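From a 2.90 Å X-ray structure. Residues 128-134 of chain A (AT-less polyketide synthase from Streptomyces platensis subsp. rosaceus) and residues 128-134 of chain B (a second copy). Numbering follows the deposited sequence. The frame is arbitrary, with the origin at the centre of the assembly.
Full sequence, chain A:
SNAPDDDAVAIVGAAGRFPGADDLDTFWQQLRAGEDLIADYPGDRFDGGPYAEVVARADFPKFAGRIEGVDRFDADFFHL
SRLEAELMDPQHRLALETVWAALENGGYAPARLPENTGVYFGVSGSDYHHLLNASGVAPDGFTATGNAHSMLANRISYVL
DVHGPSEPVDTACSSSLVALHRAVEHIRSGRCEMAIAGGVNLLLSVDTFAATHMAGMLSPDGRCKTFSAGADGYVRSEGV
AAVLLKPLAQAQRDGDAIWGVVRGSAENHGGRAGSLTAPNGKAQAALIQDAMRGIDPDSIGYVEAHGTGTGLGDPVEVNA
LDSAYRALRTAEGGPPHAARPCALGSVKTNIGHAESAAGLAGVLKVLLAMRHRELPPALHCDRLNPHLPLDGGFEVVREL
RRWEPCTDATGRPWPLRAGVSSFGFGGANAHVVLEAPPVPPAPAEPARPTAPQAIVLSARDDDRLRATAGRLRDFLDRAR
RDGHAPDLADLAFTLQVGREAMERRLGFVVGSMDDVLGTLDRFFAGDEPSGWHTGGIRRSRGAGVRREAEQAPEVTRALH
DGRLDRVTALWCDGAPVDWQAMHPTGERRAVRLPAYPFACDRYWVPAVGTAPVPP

Chain A, residues 128-134: YHHLLNA
Chain B (128-134) YHHLLNA

Two copies of one helical segment, related by an exact two-fold axis, meet through a small cluster of histidine rings with the two Asn133 amides packed against it at its C-terminal side, and with no hydrogen bond between them. Residues 128-134 of each chain lie within a helix that begins earlier and continues later; phi lies between -60° and -69°, and psi between -35° and -46° up to residue 133, and psi is -18° at residue 134. Backbone bonds set the helical repeat: Leu132(A) N donates to Tyr128(A) O at 2.8 Å, Asn133(A) N to His129(A) O at 3.2 Å, and Ala134(A) N to His130(A) O at 2.9 Å, with the same distances in chain B. The two axes run in broadly the same direction, 35° apart (signed crossing angle -35°), and approach to 10.9 Å. The register centres on the pair His130(A) and His130(B), whose CA atoms lie 7.2 Å apart.

His130(A) and His130(B) contribute most of the 273 Å² buried between the stretches. In each, the CA-to-CB bond points sideways, but the m rotamer (chi1 -72°, chi2 141°) brings the ring nearer the partner helix. His129(A) and His129(B), whose CA-to-CB bonds point toward the partner, take t (chi1 -162°, chi2 -17°). The edge of the His130(B) ring thereby meets the face of His129(A), with His130(B) CE1 3.5 Å from His129(A) NE2, centroids 4.3 Å apart and planes at 57°. Symmetry repeats this pair, placing His130(A) CE1 3.5 Å from His129(B) NE2. Between the two pairs, the His130(A) and His130(B) rings approach each other obliquely: His130(A) CD2 and His130(B) CD2 are 3.9 Å apart, while the centroids are separated by 5.7 Å and the planes by 78°.

Asn133(A) and Asn133(B), one turn beyond His129(A) and His129(B), also direct their CA-to-CB bonds toward the other helix, with chi1 -70° (m) and chi2 18°. Each amide packs against the partner's histidine: Asn133(B) ND2 is 3.5 Å from His130(A) CD2, and Asn133(A) ND2 is 3.5 Å from His130(B) CD2. These are van der Waals contacts to ring carbon; each ND2 is hydrogen-bonded elsewhere in the structure. Within each helix, Asn133(A) OD1 lies 3.2 Å from His129(A) O, and Asn133(B) OD1 the same from His129(B) O, a proximity of two acceptors rather than a bond.

In both chains, Tyr128(A) and Tyr128(B) (chi1 -163°, chi2 59°), Leu131(A) and Leu131(B) (chi1 179°, chi2 57°) and Leu132(A) and Leu132(B) (chi1 -71°, chi2 -172°) are buried but out of reach of the opposing stretch.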

# COMPACT_ATOMS: atom_id res chain seq x y z
N TYR A 128 6.23 -14.66 11.56
CA TYR A 128 7.59 -15.08 11.90
C TYR A 128 8.20 -14.27 13.02
O TYR A 128 8.92 -14.80 13.86
CB TYR A 128 8.50 -14.99 10.69
CG TYR A 128 9.80 -15.75 10.78
CD1 TYR A 128 9.81 -17.12 10.99
CD2 TYR A 128 11.02 -15.11 10.60
CE1 TYR A 128 10.99 -17.83 11.06
CE2 TYR A 128 12.21 -15.82 10.67
CZ TYR A 128 12.18 -17.18 10.89
OH TYR A 128 13.35 -17.90 10.95
N HIS A 129 7.93 -12.97 13.00
CA HIS A 129 8.51 -12.04 13.95
C HIS A 129 7.98 -12.36 15.32
O HIS A 129 8.69 -12.25 16.31
CB HIS A 129 8.18 -10.61 13.56
CG HIS A 129 9.06 -9.58 14.21
ND1 HIS A 129 9.84 -9.85 15.31
CD2 HIS A 129 9.28 -8.28 13.90
CE1 HIS A 129 10.51 -8.76 15.65
NE2 HIS A 129 10.18 -7.80 14.81
N HIS A 130 6.72 -12.78 15.37
CA HIS A 130 6.14 -13.26 16.62
C HIS A 130 6.89 -14.52 17.05
O HIS A 130 7.25 -14.67 18.23
CB HIS A 130 4.64 -13.53 16.48
CG HIS A 130 3.81 -12.29 16.37
ND1 HIS A 130 2.72 -12.19 15.53
CD2 HIS A 130 3.89 -11.09 17.01
CE1 HIS A 130 2.18 -10.99 15.65
NE2 HIS A 130 2.87 -10.31 16.54
N LEU A 131 7.15 -15.40 16.08
CA LEU A 131 7.81 -16.67 16.34
C LEU A 131 9.20 -16.47 16.94
O LEU A 131 9.60 -17.22 17.83
CB LEU A 131 7.92 -17.49 15.06
CG LEU A 131 8.62 -18.84 15.19
CD1 LEU A 131 7.93 -19.70 16.25
CD2 LEU A 131 8.65 -19.56 13.85
N LEU A 132 9.92 -15.47 16.43
CA LEU A 132 11.26 -15.13 16.92
C LEU A 132 11.22 -14.70 18.36
O LEU A 132 12.04 -15.10 19.19
CB LEU A 132 11.88 -13.99 16.10
CG LEU A 132 12.32 -14.27 14.67
CD1 LEU A 132 13.06 -13.07 14.15
CD2 LEU A 132 13.19 -15.51 14.64
N ASN A 133 10.26 -13.84 18.66
CA ASN A 133 10.15 -13.31 20.00
C ASN A 133 9.78 -14.41 20.97
O ASN A 133 10.35 -14.50 22.06
CB ASN A 133 9.13 -12.18 20.04
CG ASN A 133 9.62 -10.94 19.33
OD1 ASN A 133 10.56 -11.01 18.53
ND2 ASN A 133 9.00 -9.81 19.61
N ALA A 134 8.86 -15.26 20.55
CA ALA A 134 8.37 -16.34 21.40
C ALA A 134 9.44 -17.40 21.64
O ALA A 134 9.33 -18.20 22.57
CB ALA A 134 7.14 -16.97 20.78
N TYR B 128 2.86 -2.45 19.32
CA TYR B 128 1.91 -2.80 20.38
C TYR B 128 1.65 -4.29 20.48
O TYR B 128 1.51 -4.83 21.57
CB TYR B 128 0.58 -2.10 20.16
CG TYR B 128 -0.34 -2.06 21.35
CD1 TYR B 128 0.06 -1.46 22.54
CD2 TYR B 128 -1.63 -2.56 21.28
CE1 TYR B 128 -0.78 -1.39 23.63
CE2 TYR B 128 -2.49 -2.49 22.37
CZ TYR B 128 -2.05 -1.90 23.54
OH TYR B 128 -2.88 -1.82 24.64
N HIS B 129 1.58 -4.93 19.32
CA HIS B 129 1.26 -6.35 19.24
C HIS B 129 2.38 -7.13 19.87
O HIS B 129 2.14 -8.15 20.51
CB HIS B 129 1.05 -6.77 17.79
CG HIS B 129 0.31 -8.06 17.63
ND1 HIS B 129 0.15 -8.97 18.65
CD2 HIS B 129 -0.32 -8.59 16.55
CE1 HIS B 129 -0.54 -10.00 18.21
NE2 HIS B 129 -0.84 -9.80 16.94
N HIS B 130 3.60 -6.64 19.69
CA HIS B 130 4.74 -7.23 20.37
C HIS B 130 4.56 -7.05 21.87
O HIS B 130 4.78 -7.98 22.66
CB HIS B 130 6.06 -6.62 19.89
CG HIS B 130 6.46 -7.03 18.50
ND1 HIS B 130 7.03 -6.16 17.60
CD2 HIS B 130 6.37 -8.23 17.87
CE1 HIS B 130 7.28 -6.80 16.47
NE2 HIS B 130 6.89 -8.06 16.60
N LEU B 131 4.14 -5.84 22.26
CA LEU B 131 3.96 -5.50 23.67
C LEU B 131 2.95 -6.41 24.35
O LEU B 131 3.15 -6.79 25.51
CB LEU B 131 3.52 -4.05 23.81
CG LEU B 131 3.28 -3.55 25.23
CD1 LEU B 131 4.53 -3.75 26.08
CD2 LEU B 131 2.85 -2.10 25.23
N LEU B 132 1.87 -6.74 23.64
CA LEU B 132 0.83 -7.63 24.15
C LEU B 132 1.38 -9.01 24.41
O LEU B 132 1.09 -9.63 25.44
CB LEU B 132 -0.33 -7.76 23.15
CG LEU B 132 -1.25 -6.57 22.93
CD1 LEU B 132 -2.41 -6.99 22.07
CD2 LEU B 132 -1.74 -6.05 24.27
N ASN B 133 2.14 -9.50 23.45
CA ASN B 133 2.68 -10.84 23.57
C ASN B 133 3.66 -10.91 24.71
O ASN B 133 3.64 -11.86 25.50
CB ASN B 133 3.32 -11.26 22.26
CG ASN B 133 2.30 -11.50 21.18
OD1 ASN B 133 1.16 -11.05 21.28
ND2 ASN B 133 2.70 -12.21 20.13
N ALA B 134 4.49 -9.88 24.82
CA ALA B 134 5.53 -9.84 25.84
C ALA B 134 4.94 -9.69 27.24
O ALA B 134 5.62 -9.95 28.23
CB ALA B 134 6.50 -8.70 25.55